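Proabylysin (Pyrococcus abyssi, PDB 4JIU) is a zinc-bound metallopeptidase zymogen, a minigluzincin that probably hydrolyses peptide bonds once activated. Local coordinates at residues A[51-56]-A[93-98]. The protein carries 1 engineered substitution. Sequence-based numbering, arbitrary orientation. Where two conformers were deposited one is given.
Sequences EEEMFY and EDRIMT
Tyr56 carries CG anti to the backbone N (chi1 177°) and Glu93 holds its CG anti to the carbonyl carbon; beyond CG the Glu93 chain is extended and brings OE1 to the phenol. Tyr56 OH donates a very short hydrogen bond to Glu93 OE1, 2.5 Å. Ring and carboxylate planes stand 59° apart, and Glu93 CG lies 3.4 Å from Tyr56 CE2. The same hydroxyl bonds to ND1 of His60, a zinc ligand, so Tyr56 links Glu93 to the metal site as a second-shell residue; Glu93 OE2 pairs with Lys90. A phenylalanine in place of Tyr56 would probably leave Glu93 OE1 and His60 ND1 without their shared hydroxyl partner and the imidazole less firmly oriented. Ile96 CD1 approaches the Tyr56 ring obliquely, 4.1 Å from CD2, while Ile96 CG1 packs 3.8 Å from Glu53 CB, the two side chains running antiparallel alongside one another. Glu53 OE2 rests against Arg95 CB and accepts from a water that is in turn held by Arg95 NH1, in the guanidinium plane, at 3.2 Å. Arg95 NE pairs with Glu91, and Glu53 OE1 with Glu50 N. The axes of segments 51-56 and 93-98 cross at -105° and come within 10.1 Å, joining the start of helix 51-67, which bears the HExxH zinc motif, to helix 88-100; Trp77 and Val80 of helix 74-80 also pack on Tyr56, and helix 2-13 meets Met54 and Phe55.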
loop_
_atom_site.group_PDB
_atom_site.type_symbol
_atom_site.label_atom_id
_atom_site.label_comp_id
_atom_site.label_asym_id
_atom_site.label_seq_id
_atom_site.Cartn_x
_atom_site.Cartn_y
_atom_site.Cartn_z
ATOM N N GLU A 51 -7.281 -9.803 4.123
ATOM C CA GLU A 51 -6.523 -8.891 4.981
ATOM C C GLU A 51 -5.079 -8.757 4.545
ATOM O O GLU A 51 -4.564 -7.651 4.597
ATOM C CB GLU A 51 -6.547 -9.286 6.478
ATOM C CG GLU A 51 -7.794 -8.951 7.189
ATOM C CD GLU A 51 -7.834 -9.248 8.673
ATOM O OE1 GLU A 51 -7.273 -10.284 9.095
ATOM O OE2 GLU A 51 -8.453 -8.404 9.369
ATOM N N GLU A 52 -4.395 -9.864 4.190
ATOM C CA GLU A 52 -2.987 -9.724 3.832
ATOM C C GLU A 52 -2.832 -8.884 2.587
ATOM O O GLU A 52 -1.845 -8.160 2.443
ATOM C CB GLU A 52 -2.356 -11.138 3.649
ATOM C CG GLU A 52 -0.885 -11.103 3.306
ATOM C CD GLU A 52 -0.123 -12.402 3.114
ATOM O OE1 GLU A 52 1.176 -12.437 3.181
ATOM O OE2 GLU A 52 -0.824 -13.406 2.815
ATOM N N GLU A 53 -3.762 -9.001 1.627
ATOM C CA GLU A 53 -3.719 -8.219 0.403
ATOM C C GLU A 53 -3.985 -6.734 0.689
ATOM O O GLU A 53 -3.306 -5.896 0.147
ATOM C CB GLU A 53 -4.694 -8.760 -0.625
ATOM C CG GLU A 53 -4.451 -10.154 -1.095
ATOM C CD GLU A 53 -5.632 -10.944 -1.616
ATOM O OE1 GLU A 53 -6.787 -10.485 -1.594
ATOM O OE2 GLU A 53 -5.331 -12.094 -2.033
ATOM N N MET A 54 -4.978 -6.456 1.527
ATOM C CA MET A 54 -5.197 -5.045 1.933
ATOM C C MET A 54 -3.964 -4.484 2.632
ATOM O O MET A 54 -3.563 -3.350 2.401
ATOM C CB MET A 54 -6.399 -4.964 2.884
ATOM C CG MET A 54 -7.724 -5.227 2.254
ATOM S SD MET A 54 -9.131 -4.911 3.362
ATOM C CE MET A 54 -9.424 -6.585 3.907
ATOM N N PHE A 55 -3.410 -5.291 3.541
ATOM C CA PHE A 55 -2.227 -4.851 4.268
ATOM C C PHE A 55 -1.072 -4.598 3.290
ATOM O O PHE A 55 -0.329 -3.637 3.461
ATOM C CB PHE A 55 -1.828 -5.885 5.327
ATOM C CG PHE A 55 -0.924 -5.332 6.400
ATOM C CD1 PHE A 55 -1.326 -4.251 7.191
ATOM C CD2 PHE A 55 0.327 -5.913 6.624
ATOM C CE1 PHE A 55 -0.527 -3.788 8.188
ATOM C CE2 PHE A 55 1.121 -5.429 7.679
ATOM C CZ PHE A 55 0.688 -4.373 8.433
ATOM N N TYR A 56 -0.901 -5.472 2.295
ATOM C CA TYR A 56 0.136 -5.231 1.291
ATOM C C TYR A 56 -0.019 -3.873 0.655
ATOM O O TYR A 56 0.915 -3.136 0.445
ATOM C CB TYR A 56 0.192 -6.385 0.245
ATOM C CG TYR A 56 1.220 -6.014 -0.786
ATOM C CD1 TYR A 56 2.580 -6.146 -0.470
ATOM C CD2 TYR A 56 0.942 -5.442 -1.997
ATOM C CE1 TYR A 56 3.537 -5.792 -1.349
ATOM C CE2 TYR A 56 1.898 -5.017 -2.860
ATOM C CZ TYR A 56 3.227 -5.189 -2.541
ATOM O OH TYR A 56 4.232 -4.806 -3.387
ATOM N N GLU A 93 1.126 -9.261 -4.867
ATOM C CA GLU A 93 0.761 -8.479 -6.026
ATOM C C GLU A 93 0.086 -9.308 -7.108
ATOM O O GLU A 93 -0.891 -8.867 -7.692
ATOM C CB GLU A 93 1.991 -7.808 -6.628
ATOM C CG GLU A 93 2.477 -6.632 -5.843
ATOM C CD GLU A 93 3.572 -5.863 -6.554
ATOM O OE1 GLU A 93 4.163 -5.033 -5.863
ATOM O OE2 GLU A 93 3.889 -6.013 -7.757
ATOM N N ASP A 94 0.589 -10.479 -7.333
ATOM C CA ASP A 94 -0.006 -11.354 -8.345
ATOM C C ASP A 94 -1.423 -11.714 -7.953
ATOM O O ASP A 94 -2.318 -11.782 -8.802
ATOM C CB ASP A 94 0.855 -12.606 -8.521
ATOM C CG ASP A 94 2.141 -12.417 -9.297
ATOM O OD1 ASP A 94 2.303 -11.340 -9.925
ATOM O OD2 ASP A 94 3.053 -13.279 -9.335
ATOM N N ARG A 95 -1.637 -12.025 -6.679
ATOM C CA ARG A 95 -3.008 -12.348 -6.217
ATOM C C ARG A 95 -3.952 -11.192 -6.449
ATOM O O ARG A 95 -5.108 -11.352 -6.849
ATOM C CB ARG A 95 -2.964 -12.817 -4.752
ATOM C CG ARG A 95 -2.144 -14.097 -4.534
ATOM C CD ARG A 95 -2.109 -14.549 -3.092
ATOM N NE ARG A 95 -1.186 -15.646 -2.888
ATOM C CZ ARG A 95 -0.952 -16.249 -1.719
ATOM N NH1 ARG A 95 -1.576 -15.797 -0.636
ATOM N NH2 ARG A 95 -0.101 -17.250 -1.622
ATOM N N ILE A 96 -3.537 -9.991 -6.101
ATOM C CA ILE A 96 -4.360 -8.809 -6.256
ATOM C C ILE A 96 -4.673 -8.548 -7.705
ATOM O O ILE A 96 -5.812 -8.281 -8.097
ATOM C CB ILE A 96 -3.664 -7.582 -5.629
ATOM C CG1 ILE A 96 -3.562 -7.766 -4.126
ATOM C CG2 ILE A 96 -4.405 -6.325 -6.036
ATOM C CD1 ILE A 96 -2.625 -6.783 -3.471
ATOM N N MET A 97 -3.677 -8.680 -8.574
ATOM C CA MET A 97 -3.904 -8.525 -10.008
ATOM C C MET A 97 -4.849 -9.592 -10.543
ATOM O O MET A 97 -5.705 -9.249 -11.358
ATOM C CB MET A 97 -2.583 -8.600 -10.773
ATOM C CG MET A 97 -2.845 -8.698 -12.257
ATOM S SD MET A 97 -3.494 -7.228 -13.017
ATOM C CE MET A 97 -4.138 -7.822 -14.584
ATOM N N THR A 98 -4.720 -10.835 -10.099
ATOM C CA THR A 98 -5.650 -11.868 -10.558
ATOM C C THR A 98 -7.067 -11.467 -10.217
ATOM O O THR A 98 -7.987 -11.616 -11.004
ATOM C CB THR A 98 -5.270 -13.191 -9.906
ATOM O OG1 THR A 98 -4.019 -13.588 -10.507
ATOM C CG2 THR A 98 -6.305 -14.266 -10.159
HETATM O O HOH W 1 -4.119 -13.894 -0.195
#